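Local coordinates for protein cellulose 1,4-beta-cellobiosidase (Thermobifida fusca, PDB 4JJJ) that probably releases cellobiose from cellulose chains as a family 48 glycoside hydrolase, represented here by its (alpha/alpha)6-barrel catalytic domain, at residues S1-F6 against F630-D634. The protein carries 1 engineered substitution. Numbering follows the deposited sequence.
Sequences SYDQAF and FAAHD. With ZN (zinc ion), chain S.
Y2 lies across F630 and H633 where helix 2-14 meets helix 620-637, the two short segments running nearly antiparallel at 153° with axes 7.7 Å apart. Its CB rests 3.3 Å from the carbonyl O of F630 and also touches OD1 of D634. With CG beside the backbone N (chi1 -80°), the ring has both aromatics on the same side of its plane: CG lies near H633 CG, Y2 CD1 meets F630 CD1 at 3.5 Å, CE1 stays near F630 CD1 and CE1, and CD2 lies over the centre of one imidazole face. CE2 continues toward H633 CD2 and NE2, and there the ring's edge faces the zinc-bound water in plane. The F630 ring is slid aside and barely overlaps; the H633 ring is oblique, its plane at 46°. With an alanine in place of Y2, one face of the H633 ring would probably lose its cover and a gap would open beside F630. H633 is otherwise fixed at both nitrogens: ND1 donates in the ring plane to D634 OD1 (2.8 Å), and NE2 binds zinc at 2.0 Å together with E526 and a water. D634 OD2 accepts a weak bond from the first-turn amide D3 N (3.2 Å), while one water links D634 OD1 to Y2 N. The carboxylates of D3 and D634 come close, and a second water donating to both probably eases their repulsion. Farther along, A5 CB sits over the F630 ring in a CH-pi contact, and F6 CD1 packs on A631 CB. The chain's first and last helices thus pair about 26 Å from the centre of the chain, Y2 and F630 reaching helix 519-533, F6 and A631 helix 50-67.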
ATOM      1  N   SER A   1     -27.886  -5.837  16.794  1.00 26.55           N
ATOM      2  CA  SER A   1     -27.057  -6.805  16.023  1.00 24.75           C
ATOM      3  C   SER A   1     -25.717  -6.144  15.589  1.00 23.17           C
ATOM      4  O   SER A   1     -25.525  -4.885  15.653  1.00 21.02           O
ATOM      5  CB  SER A   1     -27.821  -7.294  14.757  1.00 24.94           C
ATOM      6  OG  SER A   1     -28.024  -6.270  13.819  1.00 20.19           O
ATOM      7  N   TYR A   2     -24.802  -7.011  15.098  1.00 21.15           N
ATOM      8  CA  TYR A   2     -23.629  -6.407  14.474  1.00 15.37           C
ATOM      9  C   TYR A   2     -24.000  -5.779  13.153  1.00 16.66           C
ATOM     10  O   TYR A   2     -23.256  -4.983  12.676  1.00 12.12           O
ATOM     11  CB  TYR A   2     -22.408  -7.409  14.366  1.00 16.22           C
ATOM     12  CG  TYR A   2     -21.642  -7.551  15.638  1.00 15.35           C
ATOM     13  CD1 TYR A   2     -20.853  -6.535  16.054  1.00 15.57           C
ATOM     14  CD2 TYR A   2     -21.719  -8.680  16.468  1.00 15.67           C
ATOM     15  CE1 TYR A   2     -20.199  -6.571  17.258  1.00 14.89           C
ATOM     16  CE2 TYR A   2     -21.038  -8.735  17.668  1.00 17.23           C
ATOM     17  CZ  TYR A   2     -20.245  -7.658  18.069  1.00 16.58           C
ATOM     18  OH  TYR A   2     -19.564  -7.629  19.279  1.00 16.18           O
ATOM     19  N   ASP A   3     -25.075  -6.171  12.459  1.00 16.79           N
ATOM     20  CA  ASP A   3     -25.450  -5.483  11.234  1.00 17.76           C
ATOM     21  C   ASP A   3     -25.939  -4.060  11.666  1.00 14.50           C
ATOM     22  O   ASP A   3     -25.688  -3.116  10.931  1.00 14.31           O
ATOM     23  CB  ASP A   3     -26.515  -6.252  10.429  1.00 21.88           C
ATOM     24  CG  ASP A   3     -25.926  -7.109   9.191  1.00 23.49           C
ATOM     25  OD1 ASP A   3     -26.772  -8.001   8.768  1.00 25.89           O
ATOM     26  OD2 ASP A   3     -24.704  -6.968   8.684  1.00 21.26           O
ATOM     27  N   GLN A   4     -26.537  -3.904  12.841  1.00 14.05           N
ATOM     28  CA  GLN A   4     -26.899  -2.544  13.396  1.00 15.64           C
ATOM     29  C   GLN A   4     -25.645  -1.721  13.682  1.00 12.66           C
ATOM     30  O   GLN A   4     -25.575  -0.576  13.299  1.00  8.48           O
ATOM     31  CB  GLN A   4     -27.737  -2.584  14.687  1.00 22.11           C
ATOM     32  CG  GLN A   4     -29.192  -2.239  14.357  1.00 33.23           C
ATOM     33  CD  GLN A   4     -29.746  -3.088  13.208  1.00 38.93           C
ATOM     34  OE1 GLN A   4     -29.782  -2.665  12.017  1.00 38.04           O
ATOM     35  NE2 GLN A   4     -30.177  -4.335  13.555  1.00 50.50           N
ATOM     36  N   ALA A   5     -24.644  -2.453  14.191  1.00  9.58           N
ATOM     37  CA  ALA A   5     -23.304  -1.794  14.486  1.00  8.11           C
ATOM     38  C   ALA A   5     -22.651  -1.380  13.189  1.00  7.51           C
ATOM     39  O   ALA A   5     -22.050  -0.272  13.139  1.00  7.69           O
ATOM     40  CB  ALA A   5     -22.432  -2.669  15.311  1.00  8.28           C
ATOM     41  N   PHE A   6     -22.691  -2.267  12.180  1.00  6.75           N
ATOM     42  CA  PHE A   6     -22.180  -1.890  10.853  1.00  6.96           C
ATOM     43  C   PHE A   6     -22.870  -0.595  10.404  1.00  7.56           C
ATOM     44  O   PHE A   6     -22.249   0.337   9.965  1.00  6.50           O
ATOM     45  CB  PHE A   6     -22.386  -3.002   9.834  1.00  8.26           C
ATOM     46  CG  PHE A   6     -22.207  -2.505   8.431  1.00  8.01           C
ATOM     47  CD1 PHE A   6     -20.984  -2.203   7.936  1.00  8.08           C
ATOM     48  CD2 PHE A   6     -23.313  -2.302   7.638  1.00  8.43           C
ATOM     49  CE1 PHE A   6     -20.843  -1.648   6.639  1.00  7.95           C
ATOM     50  CE2 PHE A   6     -23.177  -1.803   6.368  1.00  8.27           C
ATOM     51  CZ  PHE A   6     -21.976  -1.449   5.865  1.00  7.76           C
ATOM     52  N   PHE A 630     -17.685  -5.707  11.721  1.00  6.82           N
ATOM     53  CA  PHE A 630     -19.077  -5.859  12.178  1.00  6.74           C
ATOM     54  C   PHE A 630     -19.952  -6.527  11.146  1.00  7.54           C
ATOM     55  O   PHE A 630     -20.709  -7.473  11.483  1.00  6.98           O
ATOM     56  CB  PHE A 630     -19.684  -4.517  12.562  1.00  7.20           C
ATOM     57  CG  PHE A 630     -18.979  -3.805  13.702  1.00  7.07           C
ATOM     58  CD1 PHE A 630     -18.282  -4.485  14.746  1.00  7.57           C
ATOM     59  CD2 PHE A 630     -19.141  -2.433  13.816  1.00  7.20           C
ATOM     60  CE1 PHE A 630     -17.701  -3.766  15.811  1.00  7.73           C
ATOM     61  CE2 PHE A 630     -18.538  -1.708  14.861  1.00  7.65           C
ATOM     62  CZ  PHE A 630     -17.893  -2.351  15.877  1.00  7.59           C
ATOM     63  N   ALA A 631     -19.837  -6.031   9.922  1.00  7.02           N
ATOM     64  CA  ALA A 631     -20.595  -6.671   8.818  1.00  7.33           C
ATOM     65  C   ALA A 631     -20.217  -8.122   8.599  1.00  8.11           C
ATOM     66  O   ALA A 631     -21.087  -8.947   8.321  1.00  8.37           O
ATOM     67  CB  ALA A 631     -20.505  -5.891   7.577  1.00  7.39           C
ATOM     68  N   ALA A 632     -18.911  -8.469   8.659  1.00  7.60           N
ATOM     69  CA  ALA A 632     -18.462  -9.834   8.484  1.00  8.64           C
ATOM     70  C   ALA A 632     -19.064 -10.720   9.542  1.00  8.29           C
ATOM     71  O   ALA A 632     -19.340 -11.908   9.302  1.00  8.10           O
ATOM     72  CB  ALA A 632     -16.963  -9.951   8.471  1.00  9.24           C
ATOM     73  N   HIS A 633     -19.164 -10.221  10.756  1.00  8.81           N
ATOM     74  CA  HIS A 633     -19.699 -11.050  11.838  1.00  9.85           C
ATOM     75  C   HIS A 633     -21.086 -11.573  11.426  1.00 11.77           C
ATOM     76  O   HIS A 633     -21.359 -12.743  11.559  1.00 10.43           O
ATOM     77  CB  HIS A 633     -19.770 -10.328  13.196  1.00 10.27           C
ATOM     78  CG  HIS A 633     -20.468 -11.161  14.258  1.00  9.79           C
ATOM     79  ND1 HIS A 633     -21.833 -11.361  14.263  1.00 13.63           N
ATOM     80  CD2 HIS A 633     -19.983 -11.852  15.304  1.00 12.13           C
ATOM     81  CE1 HIS A 633     -22.144 -12.154  15.265  1.00 12.60           C
ATOM     82  NE2 HIS A 633     -21.040 -12.456  15.902  1.00 13.13           N
ATOM     83  N   ASP A 634     -21.966 -10.700  10.958  1.00 13.96           N
ATOM     84  CA  ASP A 634     -23.304 -11.200  10.633  1.00 15.30           C
ATOM     85  C   ASP A 634     -23.358 -12.017   9.346  1.00 13.65           C
ATOM     86  O   ASP A 634     -24.104 -12.953   9.231  1.00 14.06           O
ATOM     87  CB  ASP A 634     -24.324 -10.099  10.675  1.00 17.84           C
ATOM     88  CG  ASP A 634     -24.854  -9.869  12.147  1.00 21.50           C
ATOM     89  OD1 ASP A 634     -24.200 -10.346  13.159  1.00 20.50           O
ATOM     90  OD2 ASP A 634     -25.953  -9.262  12.229  1.00 23.46           O
TER
HETATM   91 ZN    ZN S 718     -21.090 -13.400  17.672  1.00 16.65          ZN
HETATM   92  O   HOH W   1     -25.256  -9.832  15.641  1.00 23.64           O
HETATM   93  O   HOH W   2     -23.142  -7.943   6.653  1.00 12.87           O
HETATM   94  O   HOH W   3     -28.002  -9.534  10.701  1.00 27.27           O
HETATM   95  O   HOH W   4     -22.088 -12.242  19.040  1.00 28.97           O